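Local coordinates for protein probable transcriptional regulator (Rhodococcus jostii, PDB 3ON2) that is of unknown function but, as a TetR-family member, probably binds DNA as a transcriptional regulator, at residues L63-F68 / L110-K115; V30-L35 / D55-L60; R70-L75 / A96-F100; V16-A21 / L38-A42; T135-T140 / A153-A157. All coordinates share one frame; numbering follows the deposited sequence.

In the fold
From the N terminus, contact 4 (16-21 with 38-42) closes at helix 35-41 and contact 2 (30-35 with 55-60) at the start of helix 56-81; their segments alternate, so the two cross, and they tie helices 13-28, 35-41 and 56-81 together in the TetR-type N-terminal domain, which holds the predicted helix-turn-helix. Helix 56-81 carries one side of contacts 1 and 3. Contact 3 closes first, when helix 86-103 folds back on it; contact 1 closes later, at helix 105-115, and so encloses contact 3. Contact 5 follows, closing at helix 153-172 against helix 122-144, with its centre about 38 Å from that of contact 4. Contacts 1, 3 and 5 supply residues to one ligand pocket.

Contact 1 (L63-F68 / L110-K115); sequences LAESGF and LMYGNK
The methyl CE of selenomethionine Met111 sits over one face of the Phe68 ring, shifted toward the rim, 3.8 Å from the centroid and 21° off the ring normal. Its selenium stands higher above the same face, a Met-aromatic contact at longer range. Met111 SE rests 3.6 Å from Gly67 CA, and the bend at chi3 (60°) turns CE onto the ring. Gly67, with no side chain, leaves room for the selenium. Phe68 meets Tyr112 rim to rim, with Phe68 CE1 and Tyr112 CE1 3.7 Å apart and the planes at 50°. Lys115 crosses the Phe68 side chain at about a right angle and touches Phe68 CZ with its CD (3.6 Å), its amine leading away. Toward the N-terminal ends of both segments, Leu63 CB packs on Leu110 CD2 at 3.7 Å. Ala64 CB meets the amide carbon CG of Asn114 at 3.8 Å, and Asn114 ND2 is hydrogen-bonded to Asp61 OD1. Phe68, Tyr112 and Lys115 line the pocket that holds a polyether molecule, probably from the crystallisation liquor, at a place consistent with the ligand-binding core of TetR-family regulators.

Contact 2 (V30-L35 / D55-L60); sequences VDGLSL and DRQALL. With SO4 (sulfate ion), chain E.
Leu33 CD1 and Leu60 CD2 meet at 3.6 Å, the two side chains sliding past each other in opposite directions; this is the tight, apolar side of the contact, with Val30 CG2 adding a looser touch on Leu60. Further along, Leu35 presses its CD2 on the backbone of Asp55, 3.5 Å from Asp55 C, and the other methyl, Leu35 CD1, faces Leu59 CD2 more loosely, at 4.3 Å. The other side is polar and more open. Arg56 runs extended from CG to NE, with CG trans to the backbone N (chi1 -176°), which carries its guanidinium across to the loop. There Arg56 NE donates to Leu33 O at 3.0 Å, from above the carbonyl plane, and NH1 adds a weak second bond to the same oxygen. Asp31 OD1 stays 5.0 Å from Arg56 NH1, too far to pair. A sulfate, probably from the crystallisation liquor, lies beside the Arg56 chain and takes a straight bond from Leu35 N to its O3 (2.7 Å, 166°); Arg36 also binds it. With an alanine in place of Arg56, Leu33 O is likely to lose its side-chain donors and the loop to be freer to shift. Asp55 N-caps helix 56-81 by accepting from Ala58 N, and Ser34 N-caps helix 35-41, the entry to the predicted helix-turn-helix of the TetR family.

Contact 3 (R70-L75 / A96-F100); sequences RLTAAL and AYVSF
Leu71 packs against one face of the Phe100 ring and can be followed outward atom by atom. Its CB stands 4.0 Å from the Phe100 centroid, only 15° off the ring normal and displaced toward the rim, a CH-pi contact. Behind it, Leu71 CA also lies over that face, 3.7 Å from Phe100 CE1. Leu71 CG is trans to the backbone N (chi1 171°), which sends the branch across the ring toward its root. Of the two methyls, Leu71 CD1 rests 3.8 Å from Phe100 CG and at the same time touches Tyr97 CD1 at 4.0 Å, filling the angle between the two aromatic side chains. Leu71 CD2 goes on to Tyr97 CE1 and also meets Met111 of helix 105-115. The axes of segments 70-75 (helix 56-81) and 96-100 (helix 86-103) approach to 9.8 Å, with 141° between their directions, within the all-helical core of the TetR fold, where Leu71, Leu75 and Tyr97 help to line the ligand pocket. One turn on, Ala74 CB reaches Phe100 CD1 at 4.1 Å, and Leu75 CD2 lies 4.2 Å from Ala96 CB, touching the backbone N of Tyr97 as well. The polar tips look elsewhere: Arg70 forms a salt bridge with Glu22, and the Tyr97 hydroxyl is hydrogen-bonded to the Tyr112 hydroxyl and to His165 ND1.

Contact 4 (V16-A21 / L38-A42); sequences VLLARA and LAREA
Leu17 and Leu38 pack at the joint between helix 13-28 and helix 35-41, the latter the first helix of the predicted helix-turn-helix in this TetR-type DNA-binding domain. The apolar contacts centre on these two leucines. Leu17 sends CD2 over the backbone of Leu38, 3.5 Å from Leu38 O, and also against Leu38 CB. In return Leu38 spreads its two methyls over helix 13-28: CD1 sits 3.7 Å from Ala21 CB, while CD2 lies 3.8 Å from Ala21 N, close to the Arg20 backbone. Val16 CG1 and Leu17 CD2 both reach the methyl of Ala42, each at 4.1 Å. The polar side chain that reaches across is Arg20, extended from CG to NE, with CG trans to the carbonyl carbon (chi1 -81°). This lays the guanidinium across the end of helix 35-41, one face on the Glu41 carbonyl group and on Ala42 CA, with Arg20 NE 3.5 Å from Ala42 CB. The opposite charges are near but do not touch, Arg20 NH1 standing 4.8 Å from Glu41 OE1. Replacing Arg20 by an alanine is likely to uncover the Ala42 methyl and the helix end, and to take from Glu41 its nearby opposite charge. Although Arg20 NH1 comes to 3.0 Å from Glu41 O, the oxygen lies over the guanidinium face, where the N-H bonds do not point, and no hydrogen bond forms.

Contact 5 (T135-T140 / A153-A157); sequences TVRIVT and ASRIA
Thr135 opens the contact with its CG2, which turns to Ala157 CB; the touch is tentative, since the residue has two conformers. Val136 spreads its two methyls along the other helix: CG2 touches Ala157 CB at 3.7 Å and lies near Ser154 CA, while CG1 faces Ala153 CB at 4.2 Å. One turn on, Val139 points toward the partner. Its CG1, trans to the backbone N (chi1 170°), wedges between Ala153 CB and Ile156 CG2, 3.7 Å from each. Thr140 ends the walk: its OG1 donates to Val136 O at 2.8 Å, from above the carbonyl plane. That carbonyl also accepts the backbone N of Thr140, so it is doubly gripped. The same OG1 lies 3.4 Å from Ala153 CB. The small Ala153 and Ala157 are consistent with the close approach of the segment axes, 8.6 Å at 116°. Thr135 and Val139 are also pocket residues, and Thr135 approaches the bound polyether. Around the pair, Val139 touches Phe90 of helix 86-103, and Ile156 touches Phe192 and Leu196 of helix 181-196, two further helices of the C-terminal domain.

Contact 1 (L63-F68 / L110-K115)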
# COMPACT_ATOMS: atom_id res chain seq x y z
N LEU A 63 -11.04 -3.98 -4.39
CA LEU A 63 -10.38 -3.71 -3.11
C LEU A 63 -8.87 -3.60 -3.25
O LEU A 63 -8.24 -2.67 -2.74
CB LEU A 63 -10.69 -4.84 -2.12
CG LEU A 63 -12.04 -4.76 -1.42
CD1 LEU A 63 -12.37 -6.11 -0.73
CD2 LEU A 63 -12.01 -3.62 -0.40
N ALA A 64 -8.31 -4.55 -3.99
CA ALA A 64 -6.87 -4.58 -4.25
C ALA A 64 -6.43 -3.34 -5.04
O ALA A 64 -5.44 -2.70 -4.69
CB ALA A 64 -6.50 -5.86 -5.01
N GLU A 65 -7.16 -3.00 -6.10
CA GLU A 65 -6.85 -1.80 -6.90
C GLU A 65 -6.92 -0.53 -6.05
O GLU A 65 -6.01 0.30 -6.07
CB GLU A 65 -7.80 -1.69 -8.10
CG GLU A 65 -7.34 -0.66 -9.14
CD GLU A 65 -8.48 -0.15 -10.01
OE1 GLU A 65 -9.67 -0.35 -9.64
OE2 GLU A 65 -8.18 0.46 -11.05
N SER A 66 -8.00 -0.40 -5.29
CA SER A 66 -8.19 0.71 -4.38
C SER A 66 -7.07 0.82 -3.33
O SER A 66 -6.66 1.94 -2.96
CB SER A 66 -9.53 0.56 -3.66
OG SER A 66 -9.66 1.58 -2.69
N GLY A 67 -6.62 -0.33 -2.83
CA GLY A 67 -5.50 -0.38 -1.89
C GLY A 67 -4.21 0.20 -2.46
O GLY A 67 -3.54 0.99 -1.81
N PHE A 68 -3.86 -0.20 -3.67
CA PHE A 68 -2.68 0.35 -4.31
C PHE A 68 -2.84 1.83 -4.60
O PHE A 68 -1.92 2.61 -4.34
CB PHE A 68 -2.32 -0.41 -5.59
CG PHE A 68 -1.61 -1.69 -5.32
CD1 PHE A 68 -0.30 -1.69 -4.80
CD2 PHE A 68 -2.24 -2.91 -5.57
CE1 PHE A 68 0.35 -2.87 -4.55
CE2 PHE A 68 -1.61 -4.10 -5.32
CZ PHE A 68 -0.31 -4.10 -4.82
N LEU A 110 -4.14 -8.68 0.98
CA LEU A 110 -4.99 -8.87 -0.19
C LEU A 110 -4.37 -8.24 -1.45
O LEU A 110 -4.33 -8.86 -2.52
CB LEU A 110 -6.42 -8.35 0.06
CG LEU A 110 -7.39 -8.39 -1.14
CD1 LEU A 110 -7.69 -9.81 -1.62
CD2 LEU A 110 -8.71 -7.69 -0.76
N MSE A 111 -3.88 -7.01 -1.32
CA MSE A 111 -3.25 -6.28 -2.41
C MSE A 111 -2.15 -7.11 -3.06
O MSE A 111 -2.18 -7.33 -4.26
CB MSE A 111 -2.65 -4.98 -1.90
CG MSE A 111 -3.68 -3.90 -1.66
SE MSE A 111 -3.00 -2.51 -0.47
CE MSE A 111 -1.43 -1.82 -1.46
N TYR A 112 -1.20 -7.59 -2.25
CA TYR A 112 -0.08 -8.38 -2.74
C TYR A 112 -0.46 -9.78 -3.24
O TYR A 112 0.07 -10.23 -4.24
CB TYR A 112 1.03 -8.44 -1.69
CG TYR A 112 1.64 -7.10 -1.36
CD1 TYR A 112 1.66 -6.08 -2.29
CD2 TYR A 112 2.22 -6.85 -0.12
CE1 TYR A 112 2.23 -4.86 -2.00
CE2 TYR A 112 2.79 -5.65 0.18
CZ TYR A 112 2.78 -4.64 -0.76
OH TYR A 112 3.35 -3.41 -0.47
N GLY A 113 -1.39 -10.44 -2.56
CA GLY A 113 -1.85 -11.78 -2.94
C GLY A 113 -2.60 -11.74 -4.26
O GLY A 113 -2.46 -12.63 -5.08
N ASN A 114 -3.38 -10.68 -4.45
CA ASN A 114 -4.23 -10.54 -5.63
C ASN A 114 -3.36 -10.19 -6.83
O ASN A 114 -3.44 -10.84 -7.87
CB ASN A 114 -5.32 -9.48 -5.37
CG ASN A 114 -6.22 -9.26 -6.57
OD1 ASN A 114 -5.84 -8.60 -7.52
ND2 ASN A 114 -7.42 -9.80 -6.51
N LYS A 115 -2.50 -9.18 -6.64
CA LYS A 115 -1.60 -8.68 -7.68
C LYS A 115 -0.74 -9.77 -8.31
O LYS A 115 -0.46 -9.71 -9.51
CB LYS A 115 -0.69 -7.57 -7.15
CG LYS A 115 0.13 -6.89 -8.24
CD LYS A 115 1.06 -5.83 -7.66
CE LYS A 115 1.97 -5.24 -8.73
NZ LYS A 115 2.84 -6.29 -9.31

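Contact 2 (V30-L35 / D55-L60)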
# COMPACT_ATOMS: atom_id res chain seq x y z
N VAL A 30 -9.85 -12.16 4.61
CA VAL A 30 -10.41 -12.35 3.26
C VAL A 30 -11.46 -13.48 3.17
O VAL A 30 -12.42 -13.39 2.40
CB VAL A 30 -9.29 -12.52 2.19
CG1 VAL A 30 -8.50 -13.80 2.42
CG2 VAL A 30 -9.85 -12.48 0.77
N ASP A 31 -11.30 -14.53 3.98
CA ASP A 31 -12.26 -15.64 3.99
C ASP A 31 -13.59 -15.28 4.67
O ASP A 31 -14.60 -15.96 4.49
CB ASP A 31 -11.65 -16.91 4.61
CG ASP A 31 -10.39 -17.39 3.86
OD1 ASP A 31 -10.35 -17.31 2.61
OD2 ASP A 31 -9.43 -17.85 4.51
N GLY A 32 -13.59 -14.19 5.45
CA GLY A 32 -14.84 -13.63 5.97
C GLY A 32 -15.59 -12.73 4.98
O GLY A 32 -16.65 -12.18 5.30
N LEU A 33 -15.04 -12.58 3.78
CA LEU A 33 -15.68 -11.75 2.76
C LEU A 33 -16.67 -12.51 1.92
O LEU A 33 -16.32 -13.50 1.26
CB LEU A 33 -14.65 -11.10 1.83
CG LEU A 33 -13.92 -9.85 2.31
CD1 LEU A 33 -13.07 -9.35 1.19
CD2 LEU A 33 -14.93 -8.78 2.73
N SER A 34 -17.90 -12.02 1.92
CA SER A 34 -18.92 -12.56 1.03
C SER A 34 -19.67 -11.44 0.34
O SER A 34 -20.24 -10.56 1.00
CB SER A 34 -19.89 -13.47 1.81
OG SER A 34 -21.00 -13.81 1.01
N LEU A 35 -19.69 -11.47 -0.99
CA LEU A 35 -20.42 -10.44 -1.74
C LEU A 35 -21.91 -10.52 -1.41
O LEU A 35 -22.56 -9.50 -1.18
CB LEU A 35 -20.19 -10.60 -3.23
CG LEU A 35 -20.86 -9.60 -4.20
CD1 LEU A 35 -20.64 -8.14 -3.80
CD2 LEU A 35 -20.35 -9.86 -5.63
N ASP A 55 -19.17 -10.55 -9.59
CA ASP A 55 -18.89 -11.72 -8.74
C ASP A 55 -17.89 -11.33 -7.66
O ASP A 55 -17.40 -10.19 -7.63
CB ASP A 55 -18.35 -12.89 -9.58
CG ASP A 55 -17.15 -12.49 -10.48
OD1 ASP A 55 -16.31 -11.63 -10.11
OD2 ASP A 55 -17.04 -13.05 -11.60
N ARG A 56 -17.59 -12.27 -6.78
CA ARG A 56 -16.67 -12.05 -5.68
C ARG A 56 -15.33 -11.56 -6.19
O ARG A 56 -14.73 -10.67 -5.59
CB ARG A 56 -16.46 -13.35 -4.88
CG ARG A 56 -15.56 -13.17 -3.64
CD ARG A 56 -15.71 -14.36 -2.68
NE ARG A 56 -15.09 -14.04 -1.40
CZ ARG A 56 -13.93 -14.54 -0.98
NH1 ARG A 56 -13.42 -14.18 0.19
NH2 ARG A 56 -13.27 -15.40 -1.74
N GLN A 57 -14.81 -12.19 -7.24
CA GLN A 57 -13.51 -11.79 -7.77
C GLN A 57 -13.48 -10.31 -8.21
O GLN A 57 -12.48 -9.66 -8.02
CB GLN A 57 -13.02 -12.71 -8.89
CG GLN A 57 -11.56 -12.48 -9.26
CD GLN A 57 -10.63 -12.83 -8.12
OE1 GLN A 57 -10.76 -13.90 -7.54
NE2 GLN A 57 -9.71 -11.93 -7.77
N ALA A 58 -14.58 -9.80 -8.77
CA ALA A 58 -14.62 -8.39 -9.16
C ALA A 58 -14.52 -7.49 -7.91
O ALA A 58 -13.83 -6.48 -7.92
CB ALA A 58 -15.87 -8.09 -9.96
N LEU A 59 -15.19 -7.89 -6.84
CA LEU A 59 -15.04 -7.19 -5.55
C LEU A 59 -13.58 -7.18 -5.02
O LEU A 59 -13.05 -6.11 -4.60
CB LEU A 59 -15.97 -7.80 -4.50
CG LEU A 59 -15.82 -7.21 -3.09
CD1 LEU A 59 -16.26 -5.75 -3.09
CD2 LEU A 59 -16.66 -8.03 -2.10
N LEU A 60 -12.94 -8.34 -5.05
CA LEU A 60 -11.57 -8.45 -4.51
C LEU A 60 -10.58 -7.64 -5.34
O LEU A 60 -9.67 -7.00 -4.78
CB LEU A 60 -11.09 -9.90 -4.40
CG LEU A 60 -11.93 -10.86 -3.58
CD1 LEU A 60 -11.43 -12.28 -3.73
CD2 LEU A 60 -11.93 -10.42 -2.09
S SO4 E . -19.77 -14.64 -2.46
O1 SO4 E . -19.59 -15.74 -1.51
O2 SO4 E . -21.11 -14.09 -2.27
O3 SO4 E . -18.74 -13.62 -2.23
O4 SO4 E . -19.72 -15.11 -3.83

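Contact 3 (R70-L75 / A96-F100)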
# COMPACT_ATOMS: atom_id res chain seq x y z
N ARG A 70 -4.54 4.01 -3.01
CA ARG A 70 -4.41 4.68 -1.72
C ARG A 70 -2.99 4.65 -1.17
O ARG A 70 -2.55 5.62 -0.54
CB ARG A 70 -5.40 4.11 -0.70
CG ARG A 70 -6.84 4.51 -1.01
CD ARG A 70 -7.73 4.05 0.10
NE ARG A 70 -8.17 2.71 -0.15
CZ ARG A 70 -8.51 1.84 0.80
NH1 ARG A 70 -8.40 2.18 2.09
NH2 ARG A 70 -8.92 0.64 0.45
N LEU A 71 -2.27 3.56 -1.41
CA LEU A 71 -0.86 3.49 -1.01
C LEU A 71 -0.03 4.50 -1.80
O LEU A 71 0.81 5.21 -1.22
CB LEU A 71 -0.28 2.07 -1.20
CG LEU A 71 1.24 1.91 -1.02
CD1 LEU A 71 1.75 2.34 0.40
CD2 LEU A 71 1.63 0.46 -1.31
N THR A 72 -0.25 4.57 -3.11
CA THR A 72 0.41 5.58 -3.92
C THR A 72 0.09 7.00 -3.41
O THR A 72 0.99 7.82 -3.23
CB THR A 72 0.05 5.45 -5.42
OG1 THR A 72 0.48 4.17 -5.90
CG2 THR A 72 0.74 6.56 -6.25
N ALA A 73 -1.19 7.29 -3.17
CA ALA A 73 -1.61 8.56 -2.60
C ALA A 73 -0.84 8.89 -1.30
O ALA A 73 -0.34 10.01 -1.15
CB ALA A 73 -3.15 8.56 -2.37
N ALA A 74 -0.70 7.92 -0.40
CA ALA A 74 0.00 8.09 0.87
C ALA A 74 1.49 8.38 0.69
O ALA A 74 2.06 9.24 1.39
CB ALA A 74 -0.18 6.84 1.76
N LEU A 75 2.13 7.67 -0.23
CA LEU A 75 3.55 7.95 -0.53
C LEU A 75 3.72 9.37 -1.12
O LEU A 75 4.63 10.10 -0.74
CB LEU A 75 4.12 6.87 -1.47
CG LEU A 75 4.09 5.45 -0.95
CD1 LEU A 75 4.57 4.43 -2.02
CD2 LEU A 75 4.92 5.33 0.37
N ALA A 96 6.20 6.40 5.81
CA ALA A 96 4.84 6.30 5.27
C ALA A 96 4.46 4.89 4.83
O ALA A 96 3.31 4.46 5.00
CB ALA A 96 4.64 7.27 4.09
N TYR A 97 5.39 4.18 4.22
CA TYR A 97 5.10 2.79 3.85
C TYR A 97 4.77 1.90 5.07
O TYR A 97 3.79 1.15 5.07
CB TYR A 97 6.24 2.13 3.06
CG TYR A 97 5.86 0.70 2.73
CD1 TYR A 97 4.97 0.43 1.69
CD2 TYR A 97 6.31 -0.37 3.52
CE1 TYR A 97 4.56 -0.84 1.40
CE2 TYR A 97 5.89 -1.68 3.23
CZ TYR A 97 5.03 -1.90 2.17
OH TYR A 97 4.58 -3.15 1.83
N VAL A 98 5.63 1.96 6.08
CA VAL A 98 5.46 1.13 7.27
C VAL A 98 4.15 1.50 7.98
O VAL A 98 3.38 0.61 8.35
CB VAL A 98 6.72 1.17 8.19
CG1 VAL A 98 6.52 0.31 9.46
CG2 VAL A 98 7.95 0.64 7.40
N SER A 99 3.87 2.79 8.12
CA SER A 99 2.58 3.21 8.72
C SER A 99 1.37 2.70 7.95
O SER A 99 0.37 2.28 8.57
CB SER A 99 2.49 4.73 8.82
OG SER A 99 3.47 5.16 9.71
N PHE A 100 1.44 2.77 6.61
CA PHE A 100 0.35 2.25 5.79
C PHE A 100 0.11 0.76 6.03
O PHE A 100 -1.04 0.31 6.20
CB PHE A 100 0.62 2.48 4.29
CG PHE A 100 -0.54 2.15 3.41
CD1 PHE A 100 -1.44 3.15 3.03
CD2 PHE A 100 -0.77 0.83 2.97
CE1 PHE A 100 -2.55 2.84 2.21
CE2 PHE A 100 -1.87 0.51 2.17
CZ PHE A 100 -2.76 1.52 1.79

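Contact 4 (V16-A21 / L38-A42)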
# COMPACT_ATOMS: atom_id res chain seq x y z
N VAL A 16 -20.34 1.94 -1.37
CA VAL A 16 -20.87 1.45 -0.09
C VAL A 16 -20.36 0.04 0.16
O VAL A 16 -19.89 -0.27 1.24
CB VAL A 16 -22.44 1.43 -0.10
CG1 VAL A 16 -22.98 0.81 1.18
CG2 VAL A 16 -22.99 2.82 -0.27
N LEU A 17 -20.46 -0.82 -0.85
CA LEU A 17 -19.99 -2.21 -0.72
C LEU A 17 -18.50 -2.31 -0.47
O LEU A 17 -18.08 -3.13 0.33
CB LEU A 17 -20.38 -3.08 -1.91
CG LEU A 17 -21.88 -3.43 -1.92
CD1 LEU A 17 -22.21 -4.23 -3.16
CD2 LEU A 17 -22.24 -4.24 -0.68
N LEU A 18 -17.71 -1.47 -1.13
CA LEU A 18 -16.27 -1.48 -0.91
C LEU A 18 -15.90 -1.04 0.51
O LEU A 18 -14.99 -1.60 1.11
CB LEU A 18 -15.52 -0.62 -1.93
CG LEU A 18 -15.21 -1.18 -3.32
CD1 LEU A 18 -14.80 -0.07 -4.34
CD2 LEU A 18 -14.11 -2.25 -3.20
N ALA A 19 -16.59 -0.03 1.04
CA ALA A 19 -16.31 0.41 2.42
C ALA A 19 -16.66 -0.69 3.47
O ALA A 19 -15.90 -0.96 4.41
CB ALA A 19 -17.05 1.69 2.74
N ARG A 20 -17.82 -1.31 3.29
CA ARG A 20 -18.23 -2.45 4.12
C ARG A 20 -17.27 -3.65 3.99
O ARG A 20 -16.89 -4.25 5.01
CB ARG A 20 -19.64 -2.88 3.74
CG ARG A 20 -20.74 -2.05 4.35
CD ARG A 20 -22.09 -2.41 3.77
NE ARG A 20 -23.15 -1.51 4.23
CZ ARG A 20 -23.88 -1.71 5.33
NH1 ARG A 20 -23.66 -2.78 6.09
NH2 ARG A 20 -24.82 -0.83 5.67
N ALA A 21 -16.88 -3.99 2.75
CA ALA A 21 -15.97 -5.12 2.52
C ALA A 21 -14.64 -4.92 3.21
O ALA A 21 -14.10 -5.86 3.80
CB ALA A 21 -15.74 -5.35 1.01
N LEU A 38 -22.50 -9.01 2.02
CA LEU A 38 -22.26 -7.57 2.07
C LEU A 38 -23.43 -6.85 1.44
O LEU A 38 -23.87 -5.82 1.94
CB LEU A 38 -20.96 -7.20 1.37
CG LEU A 38 -19.72 -7.71 2.09
CD1 LEU A 38 -18.55 -7.77 1.11
CD2 LEU A 38 -19.38 -6.83 3.32
N ALA A 39 -23.95 -7.41 0.35
CA ALA A 39 -25.10 -6.84 -0.33
C ALA A 39 -26.35 -6.81 0.57
O ALA A 39 -27.10 -5.84 0.54
CB ALA A 39 -25.38 -7.61 -1.62
N ARG A 40 -26.57 -7.86 1.36
CA ARG A 40 -27.76 -7.90 2.23
C ARG A 40 -27.56 -6.94 3.39
O ARG A 40 -28.50 -6.28 3.83
CB ARG A 40 -28.08 -9.31 2.77
CG ARG A 40 -27.78 -10.52 1.86
CD ARG A 40 -28.53 -10.57 0.51
NE ARG A 40 -27.61 -11.03 -0.56
CZ ARG A 40 -27.95 -11.33 -1.81
NH1 ARG A 40 -29.21 -11.24 -2.23
NH2 ARG A 40 -27.01 -11.71 -2.66
N GLU A 41 -26.33 -6.89 3.90
CA GLU A 41 -25.95 -5.97 4.97
C GLU A 41 -26.13 -4.50 4.57
O GLU A 41 -26.41 -3.66 5.43
CB GLU A 41 -24.50 -6.23 5.41
CG GLU A 41 -24.38 -7.42 6.37
CD GLU A 41 -22.96 -7.97 6.51
OE1 GLU A 41 -21.98 -7.32 6.06
OE2 GLU A 41 -22.83 -9.08 7.08
N ALA A 42 -25.99 -4.20 3.28
CA ALA A 42 -26.18 -2.83 2.75
C ALA A 42 -27.63 -2.56 2.32
O ALA A 42 -27.91 -1.58 1.62
CB ALA A 42 -25.21 -2.55 1.60

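Contact 5 (T135-T140 / A153-A157)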
# COMPACT_ATOMS: atom_id res chain seq x y z
N THR A 135 8.51 5.44 -6.31
CA THR A 135 9.76 5.21 -5.60
C THR A 135 10.97 5.27 -6.53
O THR A 135 11.97 5.90 -6.21
CB THR A 135 9.73 3.84 -4.91
OG1 THR A 135 8.53 3.76 -4.12
CG2 THR A 135 10.94 3.64 -4.03
N VAL A 136 10.87 4.59 -7.67
CA VAL A 136 11.96 4.52 -8.68
C VAL A 136 12.30 5.95 -9.17
O VAL A 136 13.48 6.29 -9.33
CB VAL A 136 11.62 3.56 -9.86
CG1 VAL A 136 12.68 3.65 -11.01
CG2 VAL A 136 11.51 2.11 -9.37
N ARG A 137 11.28 6.79 -9.37
CA ARG A 137 11.45 8.19 -9.82
C ARG A 137 12.19 9.03 -8.78
O ARG A 137 13.10 9.76 -9.14
CB ARG A 137 10.10 8.81 -10.23
CG ARG A 137 9.88 10.30 -9.89
CD ARG A 137 8.58 10.93 -10.48
NE ARG A 137 7.32 10.21 -10.22
CZ ARG A 137 6.89 9.16 -10.94
NH1 ARG A 137 7.63 8.69 -11.95
NH2 ARG A 137 5.73 8.56 -10.65
N ILE A 138 11.84 8.87 -7.50
CA ILE A 138 12.51 9.55 -6.38
C ILE A 138 13.99 9.14 -6.28
O ILE A 138 14.84 9.99 -5.99
CB ILE A 138 11.82 9.20 -5.03
CG1 ILE A 138 10.33 9.59 -5.03
CG2 ILE A 138 12.57 9.80 -3.85
CD1 ILE A 138 10.03 11.04 -4.73
N VAL A 139 14.28 7.85 -6.47
CA VAL A 139 15.68 7.35 -6.51
C VAL A 139 16.42 7.95 -7.73
O VAL A 139 17.54 8.44 -7.59
CB VAL A 139 15.73 5.78 -6.55
CG1 VAL A 139 17.16 5.25 -6.84
CG2 VAL A 139 15.15 5.15 -5.26
N THR A 140 15.79 7.91 -8.91
CA THR A 140 16.38 8.46 -10.15
C THR A 140 16.69 9.94 -9.98
O THR A 140 17.79 10.38 -10.32
CB THR A 140 15.48 8.21 -11.40
OG1 THR A 140 15.20 6.82 -11.49
CG2 THR A 140 16.18 8.62 -12.72
N ALA A 153 18.30 2.13 -10.73
CA ALA A 153 17.38 2.72 -9.76
C ALA A 153 16.27 1.75 -9.36
O ALA A 153 15.73 1.85 -8.25
CB ALA A 153 16.79 4.05 -10.29
N SER A 154 15.91 0.82 -10.24
CA SER A 154 14.83 -0.13 -9.90
C SER A 154 15.31 -1.21 -8.93
O SER A 154 14.53 -1.68 -8.09
CB SER A 154 14.12 -0.68 -11.15
OG SER A 154 14.90 -1.67 -11.78
N ARG A 155 16.58 -1.60 -9.00
CA ARG A 155 17.17 -2.49 -8.00
C ARG A 155 17.33 -1.79 -6.64
O ARG A 155 17.11 -2.41 -5.57
CB ARG A 155 18.53 -3.07 -8.45
CG ARG A 155 18.44 -4.08 -9.59
CD ARG A 155 17.56 -5.28 -9.22
NE ARG A 155 17.27 -6.07 -10.43
CZ ARG A 155 18.03 -7.06 -10.88
NH1 ARG A 155 19.13 -7.41 -10.22
NH2 ARG A 155 17.68 -7.70 -11.99
N ILE A 156 17.70 -0.50 -6.68
CA ILE A 156 17.84 0.31 -5.46
C ILE A 156 16.47 0.42 -4.79
O ILE A 156 16.33 0.16 -3.58
CB ILE A 156 18.43 1.71 -5.77
CG1 ILE A 156 19.89 1.57 -6.24
CG2 ILE A 156 18.36 2.65 -4.54
CD1 ILE A 156 20.53 2.91 -6.81
N ALA A 157 15.46 0.76 -5.58
CA ALA A 157 14.10 0.85 -5.07
C ALA A 157 13.62 -0.49 -4.50
O ALA A 157 12.93 -0.52 -3.48
CB ALA A 157 13.17 1.34 -6.18